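Long-range contact in polyprenyl synthetase (Nonlabens dokdonensis, PDB 6KD7), which is a member of the FPP/GGPP synthase family, probably making geranylgeranyl pyrophosphate with the help of magnesium: residues M1-L15 against G39-M53. Residues are numbered along the deposited sequence; the frame is centred on the assembly and turned at random.
With PPV (pyrophosphate), chain B.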
# COMPACT_ATOMS: atom_id res chain seq x y z
N MET A 1 55.86 -7.11 -11.11
CA MET A 1 54.90 -6.95 -9.98
C MET A 1 54.71 -8.30 -9.29
O MET A 1 54.78 -9.32 -9.98
CB MET A 1 53.51 -6.48 -10.44
CG MET A 1 53.51 -5.18 -11.23
SD MET A 1 53.18 -5.37 -13.02
CE MET A 1 51.57 -6.14 -12.99
N ASN A 2 54.37 -8.30 -8.01
CA ASN A 2 53.91 -9.52 -7.31
C ASN A 2 52.71 -10.06 -8.07
O ASN A 2 52.11 -9.32 -8.88
CB ASN A 2 53.57 -9.26 -5.85
CG ASN A 2 54.81 -8.92 -5.06
OD1 ASN A 2 55.12 -9.59 -4.10
ND2 ASN A 2 55.54 -7.91 -5.49
N THR A 3 52.42 -11.33 -7.84
CA THR A 3 51.21 -12.03 -8.33
C THR A 3 49.98 -11.34 -7.73
O THR A 3 50.04 -10.91 -6.55
CB THR A 3 51.31 -13.51 -7.97
OG1 THR A 3 51.03 -13.68 -6.57
CG2 THR A 3 52.68 -14.08 -8.28
N LEU A 4 48.90 -11.25 -8.51
CA LEU A 4 47.54 -10.90 -8.02
C LEU A 4 47.29 -11.57 -6.66
O LEU A 4 46.82 -10.86 -5.74
CB LEU A 4 46.47 -11.38 -9.00
CG LEU A 4 46.20 -10.49 -10.21
CD1 LEU A 4 44.86 -10.90 -10.85
CD2 LEU A 4 46.20 -9.00 -9.85
N LYS A 5 47.57 -12.87 -6.54
CA LYS A 5 47.19 -13.65 -5.33
C LYS A 5 47.97 -13.12 -4.12
O LYS A 5 47.43 -13.03 -3.02
CB LYS A 5 47.45 -15.14 -5.57
CG LYS A 5 46.79 -16.06 -4.55
CD LYS A 5 47.58 -17.31 -4.24
CE LYS A 5 47.29 -17.85 -2.85
NZ LYS A 5 48.03 -19.11 -2.59
N SER A 6 49.24 -12.81 -4.32
CA SER A 6 50.13 -12.25 -3.28
C SER A 6 49.63 -10.83 -2.89
O SER A 6 49.51 -10.55 -1.67
CB SER A 6 51.55 -12.25 -3.79
OG SER A 6 52.34 -11.34 -3.05
N LEU A 7 49.39 -9.96 -3.88
CA LEU A 7 48.85 -8.59 -3.64
C LEU A 7 47.49 -8.68 -2.92
O LEU A 7 47.32 -7.97 -1.90
CB LEU A 7 48.75 -7.83 -4.97
CG LEU A 7 50.10 -7.41 -5.55
CD1 LEU A 7 49.91 -6.77 -6.90
CD2 LEU A 7 50.86 -6.49 -4.60
N ARG A 8 46.61 -9.56 -3.37
CA ARG A 8 45.27 -9.68 -2.75
C ARG A 8 45.43 -10.07 -1.28
O ARG A 8 44.73 -9.52 -0.45
CB ARG A 8 44.41 -10.67 -3.53
CG ARG A 8 42.93 -10.60 -3.19
CD ARG A 8 42.05 -11.52 -4.02
NE ARG A 8 41.95 -11.10 -5.41
CZ ARG A 8 42.62 -11.65 -6.41
NH1 ARG A 8 42.46 -11.20 -7.64
NH2 ARG A 8 43.45 -12.65 -6.19
N THR A 9 46.39 -10.94 -0.98
CA THR A 9 46.54 -11.48 0.39
C THR A 9 47.00 -10.33 1.29
O THR A 9 46.43 -10.17 2.40
CB THR A 9 47.43 -12.73 0.38
OG1 THR A 9 46.78 -13.76 -0.36
CG2 THR A 9 47.72 -13.26 1.77
N THR A 10 48.03 -9.60 0.87
CA THR A 10 48.55 -8.41 1.60
C THR A 10 47.41 -7.38 1.73
O THR A 10 47.21 -6.84 2.83
CB THR A 10 49.69 -7.73 0.83
OG1 THR A 10 50.56 -8.72 0.29
CG2 THR A 10 50.45 -6.72 1.68
N PHE A 11 46.69 -7.14 0.64
CA PHE A 11 45.60 -6.13 0.60
C PHE A 11 44.56 -6.45 1.67
O PHE A 11 44.27 -5.52 2.45
CB PHE A 11 44.95 -6.03 -0.76
CG PHE A 11 43.80 -5.07 -0.75
CD1 PHE A 11 44.02 -3.70 -0.78
CD2 PHE A 11 42.49 -5.53 -0.71
CE1 PHE A 11 42.95 -2.82 -0.75
CE2 PHE A 11 41.43 -4.64 -0.68
CZ PHE A 11 41.66 -3.29 -0.69
N LEU A 12 44.13 -7.71 1.81
CA LEU A 12 43.03 -8.08 2.75
C LEU A 12 43.53 -8.01 4.17
O LEU A 12 42.75 -7.60 5.05
CB LEU A 12 42.45 -9.45 2.39
CG LEU A 12 41.73 -9.49 1.03
CD1 LEU A 12 41.21 -10.89 0.72
CD2 LEU A 12 40.58 -8.47 0.95
N GLU A 13 44.82 -8.24 4.39
CA GLU A 13 45.43 -8.05 5.73
C GLU A 13 45.41 -6.56 6.09
O GLU A 13 45.02 -6.22 7.21
CB GLU A 13 46.86 -8.58 5.75
CG GLU A 13 46.94 -10.09 5.99
CD GLU A 13 48.20 -10.74 5.44
OE1 GLU A 13 49.16 -10.01 5.15
OE2 GLU A 13 48.20 -11.98 5.27
N GLU A 14 45.86 -5.71 5.17
CA GLU A 14 46.01 -4.25 5.41
C GLU A 14 44.62 -3.60 5.53
O GLU A 14 44.44 -2.77 6.45
CB GLU A 14 46.93 -3.71 4.31
CG GLU A 14 48.37 -4.17 4.49
CD GLU A 14 48.93 -3.85 5.86
OE1 GLU A 14 49.31 -4.79 6.54
OE2 GLU A 14 48.91 -2.67 6.28
N LEU A 15 43.63 -4.03 4.73
CA LEU A 15 42.21 -3.63 4.86
C LEU A 15 41.73 -3.85 6.29
O LEU A 15 41.21 -2.91 6.92
CB LEU A 15 41.37 -4.44 3.88
CG LEU A 15 39.89 -4.07 3.78
CD1 LEU A 15 39.71 -2.60 3.40
CD2 LEU A 15 39.20 -4.95 2.76
N GLY A 39 35.28 -11.45 -3.55
CA GLY A 39 35.59 -11.22 -4.97
C GLY A 39 37.04 -10.81 -5.25
O GLY A 39 37.93 -10.96 -4.38
N LYS A 40 37.25 -10.27 -6.45
CA LYS A 40 38.58 -10.13 -7.09
C LYS A 40 39.29 -8.86 -6.60
O LYS A 40 40.50 -8.90 -6.66
CB LYS A 40 38.45 -10.17 -8.62
CG LYS A 40 38.53 -11.58 -9.24
CD LYS A 40 38.34 -11.65 -10.77
CE LYS A 40 38.89 -10.45 -11.54
NZ LYS A 40 37.92 -9.33 -11.69
N ARG A 41 38.59 -7.85 -6.07
CA ARG A 41 39.18 -6.55 -5.64
C ARG A 41 40.08 -5.98 -6.74
O ARG A 41 41.18 -5.53 -6.42
CB ARG A 41 40.14 -6.70 -4.45
CG ARG A 41 39.62 -7.55 -3.31
CD ARG A 41 38.50 -6.89 -2.57
NE ARG A 41 37.91 -7.76 -1.57
CZ ARG A 41 37.15 -7.33 -0.57
NH1 ARG A 41 36.82 -6.05 -0.45
NH2 ARG A 41 36.69 -8.20 0.29
N LEU A 42 39.66 -6.10 -7.99
CA LEU A 42 40.39 -5.60 -9.18
C LEU A 42 40.88 -4.18 -8.92
O LEU A 42 42.04 -3.86 -9.25
CB LEU A 42 39.43 -5.64 -10.37
CG LEU A 42 39.75 -4.77 -11.59
CD1 LEU A 42 40.76 -5.48 -12.48
CD2 LEU A 42 38.50 -4.43 -12.43
N ARG A 43 40.01 -3.28 -8.46
CA ARG A 43 40.35 -1.83 -8.49
C ARG A 43 41.52 -1.53 -7.56
O ARG A 43 42.54 -1.00 -7.98
CB ARG A 43 39.08 -1.03 -8.25
CG ARG A 43 38.13 -1.07 -9.43
CD ARG A 43 36.80 -0.48 -9.03
NE ARG A 43 35.87 -0.62 -10.13
CZ ARG A 43 35.31 -1.75 -10.40
NH1 ARG A 43 34.47 -1.85 -11.39
NH2 ARG A 43 35.55 -2.81 -9.66
N PRO A 44 41.49 -1.91 -6.28
CA PRO A 44 42.62 -1.64 -5.41
C PRO A 44 43.92 -2.28 -5.92
O PRO A 44 44.93 -1.68 -5.79
CB PRO A 44 42.19 -2.20 -4.05
CG PRO A 44 41.01 -3.07 -4.35
CD PRO A 44 40.37 -2.52 -5.60
N LEU A 45 43.85 -3.47 -6.51
CA LEU A 45 45.04 -4.20 -7.00
C LEU A 45 45.62 -3.47 -8.19
O LEU A 45 46.80 -3.55 -8.33
CB LEU A 45 44.70 -5.66 -7.35
CG LEU A 45 44.19 -6.49 -6.18
CD1 LEU A 45 44.13 -7.95 -6.53
CD2 LEU A 45 45.03 -6.30 -4.93
N LEU A 46 44.85 -2.75 -8.99
CA LEU A 46 45.43 -1.92 -10.07
C LEU A 46 46.37 -0.85 -9.46
O LEU A 46 47.43 -0.59 -10.07
CB LEU A 46 44.32 -1.26 -10.90
CG LEU A 46 43.52 -2.20 -11.80
CD1 LEU A 46 42.31 -1.49 -12.39
CD2 LEU A 46 44.36 -2.78 -12.91
N THR A 47 46.00 -0.26 -8.32
CA THR A 47 46.75 0.79 -7.61
C THR A 47 48.11 0.18 -7.20
O THR A 47 49.15 0.79 -7.60
CB THR A 47 45.93 1.38 -6.45
OG1 THR A 47 44.79 2.05 -7.02
CG2 THR A 47 46.75 2.36 -5.64
N LEU A 48 48.10 -0.97 -6.54
CA LEU A 48 49.32 -1.69 -6.07
C LEU A 48 50.19 -2.08 -7.28
O LEU A 48 51.40 -1.84 -7.25
CB LEU A 48 48.94 -2.91 -5.26
CG LEU A 48 48.03 -2.64 -4.08
CD1 LEU A 48 47.72 -3.94 -3.36
CD2 LEU A 48 48.62 -1.63 -3.12
N MET A 49 49.60 -2.59 -8.34
CA MET A 49 50.37 -3.02 -9.52
C MET A 49 51.07 -1.80 -10.11
O MET A 49 52.25 -1.92 -10.48
CB MET A 49 49.47 -3.66 -10.58
CG MET A 49 48.97 -5.08 -10.21
SD MET A 49 47.52 -5.55 -11.20
CE MET A 49 48.33 -5.71 -12.78
N SER A 50 50.35 -0.68 -10.25
CA SER A 50 50.86 0.58 -10.85
C SER A 50 52.06 1.06 -10.02
O SER A 50 53.11 1.35 -10.59
CB SER A 50 49.81 1.64 -10.86
OG SER A 50 50.19 2.73 -11.69
N ALA A 51 51.89 1.12 -8.72
CA ALA A 51 52.92 1.51 -7.77
C ALA A 51 54.17 0.65 -8.05
O ALA A 51 55.18 1.23 -8.41
CB ALA A 51 52.40 1.37 -6.37
N GLU A 52 54.08 -0.67 -7.96
CA GLU A 52 55.25 -1.59 -8.12
C GLU A 52 55.94 -1.36 -9.47
O GLU A 52 57.14 -1.06 -9.47
CB GLU A 52 54.82 -3.03 -7.96
CG GLU A 52 54.55 -3.37 -6.53
CD GLU A 52 54.22 -4.85 -6.32
OE1 GLU A 52 53.85 -5.52 -7.33
OE2 GLU A 52 54.33 -5.30 -5.16
N MET A 53 55.20 -1.44 -10.56
CA MET A 53 55.71 -1.22 -11.93
C MET A 53 56.52 0.06 -12.02
O MET A 53 57.30 0.15 -12.97
CB MET A 53 54.57 -1.05 -12.92
CG MET A 53 53.87 -2.34 -13.26
SD MET A 53 52.31 -2.12 -14.22
CE MET A 53 52.35 -0.36 -14.61
O11 PPV B . 31.87 -5.94 -11.02
P1 PPV B . 33.19 -5.57 -10.43
O21 PPV B . 33.74 -4.35 -11.06
O31 PPV B . 34.15 -6.71 -10.47
OPP PPV B . 32.95 -5.17 -8.85
P2 PPV B . 32.75 -5.92 -7.41
O12 PPV B . 31.36 -6.43 -7.39
O22 PPV B . 33.75 -7.04 -7.39
O32 PPV B . 33.01 -4.94 -6.33
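Lys40 O is gripped by two nitrogens of Arg8, NE at 2.9 Å and NH1 at 3.2 Å. The oxygen lies almost in the guanidinium plane, evidence of a side-on grip; NH1 uses a lone pair in the carbonyl plane, whereas NE comes from above that plane. This pair of bonds ties the N-terminal helix to the turn before helix 42-53, in the mainly helical prenyl synthase fold; the two helix axes cross at 109°. CG of Arg8 stands anti to the backbone N (chi1 -165°) and a bend at chi3 turns the edge of the guanidinium to Lys40 O, with Leu45 CD1 over one face. A leucine in place of Arg8 would probably leave Lys40 O without either of these donors and the turn less firmly tied to the helix.

The packing between the axes is knobs-into-holes in both directions: Leu45 sits among Leu4, Leu7, Arg8 and Phe11, and Leu7 among Leu45, Leu48, Met49 and Glu52. Farther along, Pro44 CG lies over the Phe11 face, 4.2 Å from the ring centroid, a CH-pi contact. Leu12 CD2 rests on a face of the Arg41 guanidinium, 3.7 Å from Arg41 NE; that arginine's charge is paired with Glu69, and its NH2 bonds to Leu35 O. Two residues on, Arg43 takes no part in the helix packing and instead binds the pyrophosphate, NH1 and NH2 both donating to O21, NH1 at 2.6 Å.

At the other end, Glu52, extended beyond CG, reaches the residues preceding helix 4-15. Its OE1 takes a hydrogen bond from Asn2 N at 2.9 Å, met on the syn side and 27° out of the carboxylate plane.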